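Local coordinates for RING finger protein unkempt homolog (Mus musculus, PDB 5ELH) that binds RNA sequence-specifically through clustered CCCH zinc fingers and represses translation, controlling the early morphology of cortical neurons during embryonic development, at residues 41-46 and 86-91; 92-97 and 128-133; 99-104 and 120-125. One frame throughout, in Å; residues are numbered along the deposited sequence.

Contact 1 of 3, residues 41-46 and 86-91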
loop_
_atom_site.group_PDB
_atom_site.type_symbol
_atom_site.label_atom_id
_atom_site.label_comp_id
_atom_site.label_asym_id
_atom_site.label_seq_id
_atom_site.Cartn_x
_atom_site.Cartn_y
_atom_site.Cartn_z
ATOM N N ARG A 41 11.154 -0.671 -13.055
ATOM C CA ARG A 41 10.655 0.081 -11.921
ATOM C C ARG A 41 9.999 1.363 -12.408
ATOM O O ARG A 41 10.554 2.055 -13.253
ATOM C CB ARG A 41 11.809 0.412 -10.968
ATOM C CG ARG A 41 11.464 1.391 -9.848
ATOM C CD ARG A 41 12.663 1.664 -8.942
ATOM N NE ARG A 41 12.381 2.729 -7.980
ATOM C CZ ARG A 41 12.626 4.025 -8.181
ATOM N NH1 ARG A 41 13.178 4.453 -9.311
ATOM N NH2 ARG A 41 12.318 4.906 -7.239
ATOM N N ARG A 42 8.807 1.659 -11.900
ATOM C CA ARG A 42 8.217 2.978 -12.105
ATOM C C ARG A 42 8.157 3.765 -10.798
ATOM O O ARG A 42 7.976 3.198 -9.715
ATOM C CB ARG A 42 6.824 2.879 -12.746
ATOM C CG ARG A 42 5.813 2.107 -11.946
ATOM C CD ARG A 42 4.416 2.299 -12.528
ATOM N NE ARG A 42 3.806 3.558 -12.112
ATOM C CZ ARG A 42 2.960 3.696 -11.093
ATOM N NH1 ARG A 42 2.609 2.652 -10.346
ATOM N NH2 ARG A 42 2.451 4.886 -10.826
ATOM N N ARG A 43 8.362 5.076 -10.907
ATOM C CA ARG A 43 8.085 5.997 -9.818
ATOM C C ARG A 43 6.595 6.313 -9.782
ATOM O O ARG A 43 5.992 6.582 -10.814
ATOM C CB ARG A 43 8.820 7.318 -10.040
ATOM C CG ARG A 43 10.327 7.209 -10.160
ATOM C CD ARG A 43 10.892 8.528 -10.632
ATOM N NE ARG A 43 10.541 8.817 -12.019
ATOM C CZ ARG A 43 10.626 10.017 -12.586
ATOM N NH1 ARG A 43 11.060 11.066 -11.889
ATOM N NH2 ARG A 43 10.285 10.173 -13.856
ATOM N N ARG A 44 6.017 6.288 -8.588
ATOM C CA ARG A 44 4.642 6.721 -8.383
ATOM C C ARG A 44 4.513 8.172 -8.831
ATOM O O ARG A 44 5.350 8.996 -8.466
ATOM C CB ARG A 44 4.295 6.608 -6.900
ATOM C CG ARG A 44 2.854 6.921 -6.580
ATOM C CD ARG A 44 2.583 6.932 -5.077
ATOM N NE ARG A 44 1.171 7.226 -4.811
ATOM C CZ ARG A 44 0.638 7.383 -3.603
ATOM N NH1 ARG A 44 1.396 7.280 -2.519
ATOM N NH2 ARG A 44 -0.661 7.643 -3.480
ATOM N N SER A 45 3.504 8.481 -9.647
ATOM C CA SER A 45 3.233 9.880 -9.995
ATOM C C SER A 45 2.488 10.516 -8.831
ATOM O O SER A 45 1.758 9.834 -8.114
ATOM C CB SER A 45 2.452 10.022 -11.313
ATOM O OG SER A 45 1.090 9.620 -11.200
ATOM N N ILE A 46 2.681 11.823 -8.651
ATOM C CA ILE A 46 2.235 12.536 -7.461
ATOM C C ILE A 46 1.800 13.938 -7.864
ATOM O O ILE A 46 2.541 14.633 -8.560
ATOM C CB ILE A 46 3.403 12.757 -6.452
ATOM C CG1 ILE A 46 4.167 11.460 -6.151
ATOM C CG2 ILE A 46 2.895 13.394 -5.164
ATOM C CD1 ILE A 46 3.419 10.469 -5.310
ATOM N N ASP A 86 6.569 1.174 -20.836
ATOM C CA ASP A 86 6.108 2.559 -20.770
ATOM C C ASP A 86 5.201 2.753 -19.569
ATOM O O ASP A 86 4.193 3.476 -19.629
ATOM C CB ASP A 86 5.373 2.927 -22.060
ATOM C CG ASP A 86 5.360 4.421 -22.336
ATOM O OD1 ASP A 86 6.137 5.181 -21.700
ATOM O OD2 ASP A 86 4.572 4.833 -23.219
ATOM N N THR A 87 5.581 2.123 -18.462
ATOM C CA THR A 87 4.705 2.051 -17.301
ATOM C C THR A 87 4.582 3.345 -16.496
ATOM O O THR A 87 3.607 3.506 -15.770
ATOM C CB THR A 87 5.102 0.903 -16.352
ATOM O OG1 THR A 87 6.466 1.052 -15.954
ATOM C CG2 THR A 87 4.911 -0.452 -17.040
ATOM N N GLU A 88 5.541 4.267 -16.592
ATOM C CA GLU A 88 5.381 5.520 -15.861
ATOM C C GLU A 88 4.239 6.337 -16.466
ATOM O O GLU A 88 3.470 6.965 -15.746
ATOM C CB GLU A 88 6.684 6.336 -15.793
ATOM C CG GLU A 88 7.642 5.814 -14.726
ATOM C CD GLU A 88 8.705 6.829 -14.309
ATOM O OE1 GLU A 88 8.833 7.897 -14.956
ATOM O OE2 GLU A 88 9.397 6.555 -13.309
ATOM N N ARG A 89 4.119 6.316 -17.788
ATOM C CA ARG A 89 3.053 7.057 -18.458
ATOM C C ARG A 89 1.711 6.355 -18.281
ATOM O O ARG A 89 0.704 6.981 -17.972
ATOM C CB ARG A 89 3.373 7.197 -19.947
ATOM C CG ARG A 89 2.248 7.788 -20.769
ATOM C CD ARG A 89 2.587 9.090 -21.434
ATOM N NE ARG A 89 2.633 8.940 -22.877
ATOM C CZ ARG A 89 2.200 9.841 -23.754
ATOM N NH1 ARG A 89 1.695 10.997 -23.353
ATOM N NH2 ARG A 89 2.276 9.574 -25.049
ATOM N N ARG A 90 1.712 5.044 -18.473
ATOM C CA ARG A 90 0.474 4.278 -18.484
ATOM C C ARG A 90 -0.210 4.215 -17.118
ATOM O O ARG A 90 -1.429 4.070 -17.037
ATOM C CB ARG A 90 0.757 2.872 -19.022
ATOM C CG ARG A 90 0.919 2.830 -20.541
ATOM C CD ARG A 90 1.475 1.500 -21.053
ATOM N NE ARG A 90 0.771 0.329 -20.527
ATOM C CZ ARG A 90 -0.290 -0.244 -21.095
ATOM N NH1 ARG A 90 -0.807 0.248 -22.218
ATOM N NH2 ARG A 90 -0.848 -1.311 -20.531
ATOM N N TYR A 91 0.569 4.317 -16.046
ATOM C CA TYR A 91 0.026 4.255 -14.691
ATOM C C TYR A 91 0.091 5.617 -14.003
ATOM O O TYR A 91 -0.037 5.725 -12.783
ATOM C CB TYR A 91 0.724 3.158 -13.885
ATOM C CG TYR A 91 0.447 1.809 -14.511
ATOM C CD1 TYR A 91 1.276 1.304 -15.502
ATOM C CD2 TYR A 91 -0.684 1.083 -14.170
ATOM C CE1 TYR A 91 1.021 0.099 -16.101
ATOM C CE2 TYR A 91 -0.951 -0.120 -14.762
ATOM C CZ TYR A 91 -0.097 -0.612 -15.734
ATOM O OH TYR A 91 -0.349 -1.821 -16.345
HETATM O O HOH W 1 3.405 6.535 -13.179
HETATM O O HOH W 2 0.749 7.077 -10.613
#

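Contact 2 of 3, residues 92-97 and 128-133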
loop_
_atom_site.group_PDB
_atom_site.type_symbol
_atom_site.label_atom_id
_atom_site.label_comp_id
_atom_site.label_asym_id
_atom_site.label_seq_id
_atom_site.Cartn_x
_atom_site.Cartn_y
_atom_site.Cartn_z
ATOM N N HIS A 92 0.248 6.651 -14.814
ATOM C CA HIS A 92 0.256 8.032 -14.334
ATOM C C HIS A 92 -1.160 8.471 -13.960
ATOM O O HIS A 92 -2.150 8.030 -14.575
ATOM C CB HIS A 92 0.810 8.945 -15.428
ATOM C CG HIS A 92 1.382 10.237 -14.928
ATOM N ND1 HIS A 92 0.602 11.258 -14.424
ATOM C CD2 HIS A 92 2.658 10.686 -14.889
ATOM C CE1 HIS A 92 1.378 12.269 -14.071
ATOM N NE2 HIS A 92 2.628 11.952 -14.356
ATOM N N LEU A 93 -1.247 9.328 -12.947
ATOM C CA LEU A 93 -2.519 9.918 -12.507
ATOM C C LEU A 93 -3.292 10.574 -13.653
ATOM O O LEU A 93 -4.519 10.559 -13.680
ATOM C CB LEU A 93 -2.267 10.944 -11.396
ATOM C CG LEU A 93 -1.958 10.344 -10.021
ATOM C CD1 LEU A 93 -1.296 11.372 -9.108
ATOM C CD2 LEU A 93 -3.225 9.785 -9.389
ATOM N N ARG A 94 -2.557 11.102 -14.622
ATOM C CA ARG A 94 -3.124 11.788 -15.768
ATOM C C ARG A 94 -3.850 10.861 -16.731
ATOM O O ARG A 94 -4.840 11.254 -17.347
ATOM C CB ARG A 94 -2.006 12.507 -16.525
ATOM C CG ARG A 94 -2.415 13.104 -17.865
ATOM C CD ARG A 94 -3.492 14.160 -17.700
ATOM N NE ARG A 94 -3.839 14.773 -18.977
ATOM C CZ ARG A 94 -4.762 14.311 -19.812
ATOM N NH1 ARG A 94 -5.452 13.210 -19.519
ATOM N NH2 ARG A 94 -4.994 14.957 -20.947
ATOM N N TYR A 95 -3.347 9.641 -16.870
ATOM C CA TYR A 95 -3.771 8.759 -17.956
ATOM C C TYR A 95 -4.349 7.398 -17.566
ATOM O O TYR A 95 -5.154 6.840 -18.318
ATOM C CB TYR A 95 -2.612 8.545 -18.919
ATOM C CG TYR A 95 -2.291 9.753 -19.753
ATOM C CD1 TYR A 95 -3.259 10.324 -20.567
ATOM C CD2 TYR A 95 -1.021 10.318 -19.741
ATOM C CE1 TYR A 95 -2.985 11.413 -21.343
ATOM C CE2 TYR A 95 -0.730 11.428 -20.519
ATOM C CZ TYR A 95 -1.721 11.974 -21.312
ATOM O OH TYR A 95 -1.465 13.060 -22.102
ATOM N N TYR A 96 -3.967 6.856 -16.417
ATOM C CA TYR A 96 -4.407 5.509 -16.043
ATOM C C TYR A 96 -5.932 5.356 -16.097
ATOM O O TYR A 96 -6.669 6.122 -15.480
ATOM C CB TYR A 96 -3.885 5.150 -14.650
ATOM C CG TYR A 96 -4.274 3.780 -14.160
ATOM C CD1 TYR A 96 -3.801 2.629 -14.780
ATOM C CD2 TYR A 96 -5.097 3.634 -13.058
ATOM C CE1 TYR A 96 -4.157 1.372 -14.324
ATOM C CE2 TYR A 96 -5.458 2.382 -12.594
ATOM C CZ TYR A 96 -4.980 1.258 -13.226
ATOM O OH TYR A 96 -5.344 0.028 -12.752
ATOM N N LYS A 97 -6.376 4.364 -16.865
ATOM C CA LYS A 97 -7.801 4.028 -17.033
ATOM C C LYS A 97 -8.693 5.203 -17.431
ATOM O O LYS A 97 -9.871 5.231 -17.063
ATOM C CB LYS A 97 -8.364 3.396 -15.755
ATOM C CG LYS A 97 -7.609 2.167 -15.266
ATOM C CD LYS A 97 -8.180 0.911 -15.825
ATOM C CE LYS A 97 -7.387 -0.286 -15.366
ATOM N NZ LYS A 97 -7.895 -1.508 -16.018
ATOM N N ARG A 128 -11.803 6.095 -15.057
ATOM C CA ARG A 128 -11.661 7.158 -14.075
ATOM C C ARG A 128 -11.427 8.461 -14.813
ATOM O O ARG A 128 -11.003 8.464 -15.969
ATOM C CB ARG A 128 -10.506 6.882 -13.106
ATOM C CG ARG A 128 -9.172 6.639 -13.771
ATOM C CD ARG A 128 -8.113 6.279 -12.743
ATOM N NE ARG A 128 -7.616 7.459 -12.043
ATOM C CZ ARG A 128 -6.661 8.270 -12.500
ATOM N NH1 ARG A 128 -6.078 8.050 -13.669
ATOM N NH2 ARG A 128 -6.302 9.324 -11.783
ATOM N N SER A 129 -11.720 9.570 -14.145
ATOM C CA SER A 129 -11.450 10.873 -14.711
ATOM C C SER A 129 -9.962 11.123 -14.574
ATOM O O SER A 129 -9.349 10.706 -13.589
ATOM C CB SER A 129 -12.234 11.947 -13.968
ATOM O OG SER A 129 -13.618 11.641 -13.957
ATOM N N PRO A 130 -9.363 11.785 -15.570
ATOM C CA PRO A 130 -7.963 12.143 -15.375
ATOM C C PRO A 130 -7.745 13.087 -14.195
ATOM O O PRO A 130 -8.682 13.739 -13.727
ATOM C CB PRO A 130 -7.582 12.819 -16.700
ATOM C CG PRO A 130 -8.834 13.007 -17.455
ATOM C CD PRO A 130 -9.824 12.050 -16.941
ATOM N N VAL A 131 -6.516 13.101 -13.687
ATOM C CA VAL A 131 -6.039 14.171 -12.812
ATOM C C VAL A 131 -5.137 15.027 -13.692
ATOM O O VAL A 131 -4.261 14.502 -14.368
ATOM C CB VAL A 131 -5.226 13.628 -11.620
ATOM C CG1 VAL A 131 -4.476 14.758 -10.889
ATOM C CG2 VAL A 131 -6.130 12.881 -10.656
ATOM N N TYR A 132 -5.354 16.337 -13.686
ATOM C CA TYR A 132 -4.623 17.230 -14.561
ATOM C C TYR A 132 -3.657 18.097 -13.755
ATOM O O TYR A 132 -3.979 18.526 -12.644
ATOM C CB TYR A 132 -5.595 18.153 -15.292
ATOM C CG TYR A 132 -6.531 17.485 -16.285
ATOM C CD1 TYR A 132 -6.105 17.179 -17.568
ATOM C CD2 TYR A 132 -7.850 17.212 -15.953
ATOM C CE1 TYR A 132 -6.962 16.598 -18.493
ATOM C CE2 TYR A 132 -8.718 16.633 -16.874
ATOM C CZ TYR A 132 -8.267 16.334 -18.141
ATOM O OH TYR A 132 -9.112 15.751 -19.062
ATOM N N ASP A 133 -2.486 18.348 -14.331
ATOM C CA ASP A 133 -1.551 19.369 -13.836
ATOM C C ASP A 133 -2.221 20.749 -13.968
ATOM O O ASP A 133 -2.860 21.037 -14.984
ATOM C CB ASP A 133 -0.269 19.311 -14.671
ATOM C CG ASP A 133 0.822 20.238 -14.162
ATOM O OD1 ASP A 133 0.652 21.471 -14.256
ATOM O OD2 ASP A 133 1.870 19.734 -13.703
#

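Contact 3 of 3, residues 99-104 and 120-125. With ZN (zinc ion), chain F.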
loop_
_atom_site.group_PDB
_atom_site.type_symbol
_atom_site.label_atom_id
_atom_site.label_comp_id
_atom_site.label_asym_id
_atom_site.label_seq_id
_atom_site.Cartn_x
_atom_site.Cartn_y
_atom_site.Cartn_z
ATOM N N GLY A 99 -9.161 6.072 -20.718
ATOM C CA GLY A 99 -9.707 5.765 -22.025
ATOM C C GLY A 99 -10.038 4.280 -22.136
ATOM O O GLY A 99 -9.596 3.481 -21.305
ATOM N N ILE A 100 -10.802 3.917 -23.159
ATOM C CA ILE A 100 -11.222 2.530 -23.365
ATOM C C ILE A 100 -10.185 1.741 -24.177
ATOM O O ILE A 100 -9.753 2.181 -25.242
ATOM C CB ILE A 100 -12.595 2.468 -24.097
ATOM C CG1 ILE A 100 -13.671 3.208 -23.297
ATOM C CG2 ILE A 100 -13.016 1.025 -24.348
ATOM C CD1 ILE A 100 -13.991 2.591 -21.941
ATOM N N CYS A 101 -9.798 0.569 -23.677
ATOM C CA CYS A 101 -8.861 -0.293 -24.391
ATOM C C CYS A 101 -9.480 -0.687 -25.720
ATOM O O CYS A 101 -10.690 -0.908 -25.796
ATOM C CB CYS A 101 -8.563 -1.560 -23.578
ATOM S SG CYS A 101 -7.120 -2.502 -24.151
ATOM N N ILE A 102 -8.670 -0.788 -26.769
ATOM C CA ILE A 102 -9.207 -1.237 -28.052
ATOM C C ILE A 102 -9.356 -2.764 -28.083
ATOM O O ILE A 102 -10.189 -3.298 -28.819
ATOM C CB ILE A 102 -8.374 -0.728 -29.261
ATOM C CG1 ILE A 102 -7.014 -1.412 -29.336
ATOM C CG2 ILE A 102 -8.191 0.790 -29.190
ATOM C CD1 ILE A 102 -6.340 -1.217 -30.674
ATOM N N HIS A 103 -8.555 -3.456 -27.272
ATOM C CA HIS A 103 -8.597 -4.921 -27.191
ATOM C C HIS A 103 -9.841 -5.398 -26.438
ATOM O O HIS A 103 -10.449 -4.637 -25.685
ATOM C CB HIS A 103 -7.340 -5.448 -26.495
ATOM C CG HIS A 103 -6.062 -4.883 -27.037
ATOM N ND1 HIS A 103 -5.719 -4.966 -28.370
ATOM C CD2 HIS A 103 -5.040 -4.240 -26.425
ATOM C CE1 HIS A 103 -4.543 -4.392 -28.556
ATOM N NE2 HIS A 103 -4.109 -3.944 -27.392
ATOM N N GLU A 104 -10.224 -6.657 -26.648
ATOM C CA GLU A 104 -11.406 -7.218 -25.992
ATOM C C GLU A 104 -11.058 -7.846 -24.646
ATOM O O GLU A 104 -9.887 -8.084 -24.336
ATOM C CB GLU A 104 -12.084 -8.267 -26.886
ATOM C CG GLU A 104 -13.451 -7.846 -27.423
ATOM C CD GLU A 104 -14.345 -9.033 -27.746
ATOM O OE1 GLU A 104 -15.595 -8.874 -27.744
ATOM O OE2 GLU A 104 -13.798 -10.129 -27.997
ATOM N N PHE A 120 -5.653 0.452 -19.667
ATOM C CA PHE A 120 -6.846 1.063 -20.246
ATOM C C PHE A 120 -8.079 0.463 -19.584
ATOM O O PHE A 120 -8.016 -0.629 -19.005
ATOM C CB PHE A 120 -6.893 0.847 -21.763
ATOM C CG PHE A 120 -5.919 1.704 -22.532
ATOM C CD1 PHE A 120 -4.588 1.335 -22.643
ATOM C CD2 PHE A 120 -6.337 2.876 -23.143
ATOM C CE1 PHE A 120 -3.694 2.114 -23.350
ATOM C CE2 PHE A 120 -5.446 3.662 -23.849
ATOM C CZ PHE A 120 -4.123 3.278 -23.952
ATOM N N ALA A 121 -9.199 1.176 -19.669
ATOM C CA ALA A 121 -10.449 0.706 -19.083
ATOM C C ALA A 121 -11.157 -0.272 -20.003
ATOM O O ALA A 121 -11.267 -0.051 -21.209
ATOM C CB ALA A 121 -11.357 1.871 -18.776
ATOM N N HIS A 122 -11.632 -1.363 -19.420
ATOM C CA HIS A 122 -12.475 -2.305 -20.132
ATOM C C HIS A 122 -13.878 -2.158 -19.584
ATOM O O HIS A 122 -14.204 -2.706 -18.533
ATOM C CB HIS A 122 -11.936 -3.725 -19.971
ATOM C CG HIS A 122 -10.617 -3.932 -20.647
ATOM N ND1 HIS A 122 -10.493 -4.594 -21.849
ATOM C CD2 HIS A 122 -9.369 -3.526 -20.310
ATOM C CE1 HIS A 122 -9.223 -4.606 -22.213
ATOM N NE2 HIS A 122 -8.521 -3.957 -21.301
ATOM N N GLY A 123 -14.688 -1.383 -20.299
ATOM C CA GLY A 123 -16.024 -1.027 -19.859
ATOM C C GLY A 123 -16.046 0.375 -19.268
ATOM O O GLY A 123 -15.098 0.766 -18.587
ATOM N N PRO A 124 -17.123 1.144 -19.522
ATOM C CA PRO A 124 -17.234 2.487 -18.940
ATOM C C PRO A 124 -17.242 2.498 -17.410
ATOM O O PRO A 124 -16.943 3.530 -16.806
ATOM C CB PRO A 124 -18.581 2.988 -19.469
ATOM C CG PRO A 124 -18.816 2.219 -20.705
ATOM C CD PRO A 124 -18.228 0.867 -20.458
ATOM N N HIS A 125 -17.584 1.371 -16.795
ATOM C CA HIS A 125 -17.579 1.260 -15.338
ATOM C C HIS A 125 -16.160 1.294 -14.791
ATOM O O HIS A 125 -15.950 1.548 -13.605
ATOM C CB HIS A 125 -18.231 -0.052 -14.915
ATOM C CG HIS A 125 -17.440 -1.260 -15.303
ATOM N ND1 HIS A 125 -17.296 -1.667 -16.613
ATOM C CD2 HIS A 125 -16.736 -2.144 -14.557
ATOM C CE1 HIS A 125 -16.544 -2.751 -16.655
ATOM N NE2 HIS A 125 -16.188 -3.060 -15.421
HETATM ZN ZN ZN F . -6.756 -3.867 -22.363
#

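Contact 1 of 3, residues 41-46 and 86-91
Arg43 and Glu88 form a two-pronged salt bridge between the extended segment 41-46 and the short helix 87-90. The guanidinium meets the carboxylate side-on, the two planes only 28° apart: Arg43 NE lies 2.8 Å from Glu88 OE2, and Arg43 NH2 reaches the syn lone pair of Glu88 OE1 at 2.9 Å. The backbone joins in, since Arg43 N donates to Glu88 OE2 over 3.0 Å on the anti side, so this oxygen is gripped twice by one residue. Arg43 NH1 and NH2 also donate to the carbonyls of Cys77, a zinc ligand, and Phe79 respectively. An alanine at Glu88 would probably leave Arg43 NE and the backbone N without the acceptor they share, and the arginine's charge without its mate.

Packing centres on Arg42, whose CB rests 3.6 Å from Glu88 CG. Its chain bends at chi3 (-80°), and Tyr91 CB sits over the middle of the guanidinium face. Water 1 links Arg42 NH2 to Glu88 O, while Phe11 O and Leu8 O take further protons. The carboxylate thus pairs with Arg43, and the buried charge of Arg42 is probably eased by the carbonyls and the water around it.

Contact 2 of 3, residues 92-97 and 128-133
Arg128 turns the edge of its guanidinium to two backbone carbonyls, Leu93 O and Tyr96 O. NH1 gives one proton to Tyr96 O at 2.7 Å, nearly straight and on an in-plane lone pair. NH1 and NH2 together grip Leu93 O end-on; the NH2 bond of 2.9 Å lies in the carbonyl plane, whereas NH1 comes from above it. Val131 N is the third donor to Leu93 O, also out of plane, at 3.2 Å. A chi4 of -83° turns CZ of Arg128 toward these carbonyls. At the start of 128-133 Arg128 N donates to Lys97 O over 2.9 Å.

Arg94 carries the other end. Tyr132 CE1 stands 3.4 Å from Arg94 CZ, over the centre of the guanidinium face, with the planes 57° apart; Tyr95 CE1 covers the opposite face, offset toward the rim. The charge is answered by Glu136 of helix 134-142. Pro130 CB closes against Arg94 O at 3.2 Å, and that carbonyl, buried here, has no hydrogen-bond partner. Leu93 and Val131 add an apolar touch through their CB atoms.

Both segments belong to the third CCCH zinc finger region. Three donors on one carbonyl and a guanidinium between ring atoms of Tyr132 and Tyr95 tie its two ends together without regular secondary structure, largely through arginine side chains.

Contact 3 of 3, residues 99-104 and 120-125
Cys101 and His122 meet at the zinc ion, bound by Cys101 SG at 2.3 Å and His122 NE2 at 2.1 Å. Cys111 and Cys118 complete the site. Besides sharing the metal the two ligands touch: Cys101 CB lies over the imidazole face, offset toward its rim and 3.6 Å from the ring centroid, a CH-pi contact. Cys101 SG stands anti to the backbone N (chi1 -166°), and the amide of His103 gives it a weak hydrogen bond. His122 ND1, on the far side of the ring from the metal, has a weak bond to Thr105 OG1.

This is the CCCH zinc finger arrangement, in which the first cysteine and the closing histidine, here 21 residues apart, are brought together at one metal.

In the second shell a single beta bridge pairs Ile100 with Ala121. Ala121 N donates to Gly99 O and Cys101 N to Ala121 O, each at 2.9 Å, which sets the residues beside the bridge, Cys101 and His122, within reach of one ion. On one flank Phe120 CB packs 3.4 Å from Cys101 CB, while the ring turns its edge to Gly99 O. Farther out Ile100 CD1 lies 4.2 Å from Ala121 CB, and Ile100 also touches Leu127.

In the fold
Contacts 1 and 2 are consecutive along the chain, their centres 12 Å apart, and are joined directly: Ser45 OG lies 2.9 Å from Leu93 N, a probable hydrogen bond, and Tyr91 CD2 packs 3.5 Å from Tyr96 CE1. Contact 3 is nested inside the loop that contact 2 closes, with 15 Å between centres; Lys97 NZ spans them, 3.1 Å from Phe120 O in a probable hydrogen bond. Contact 3 holds the zinc ion of the third finger, whereas the side chain of Arg43 in contact 1 lies about 5 Å from a different zinc ion. Contact 1 lies near the centre of the chain, and contact 3 is at its surface.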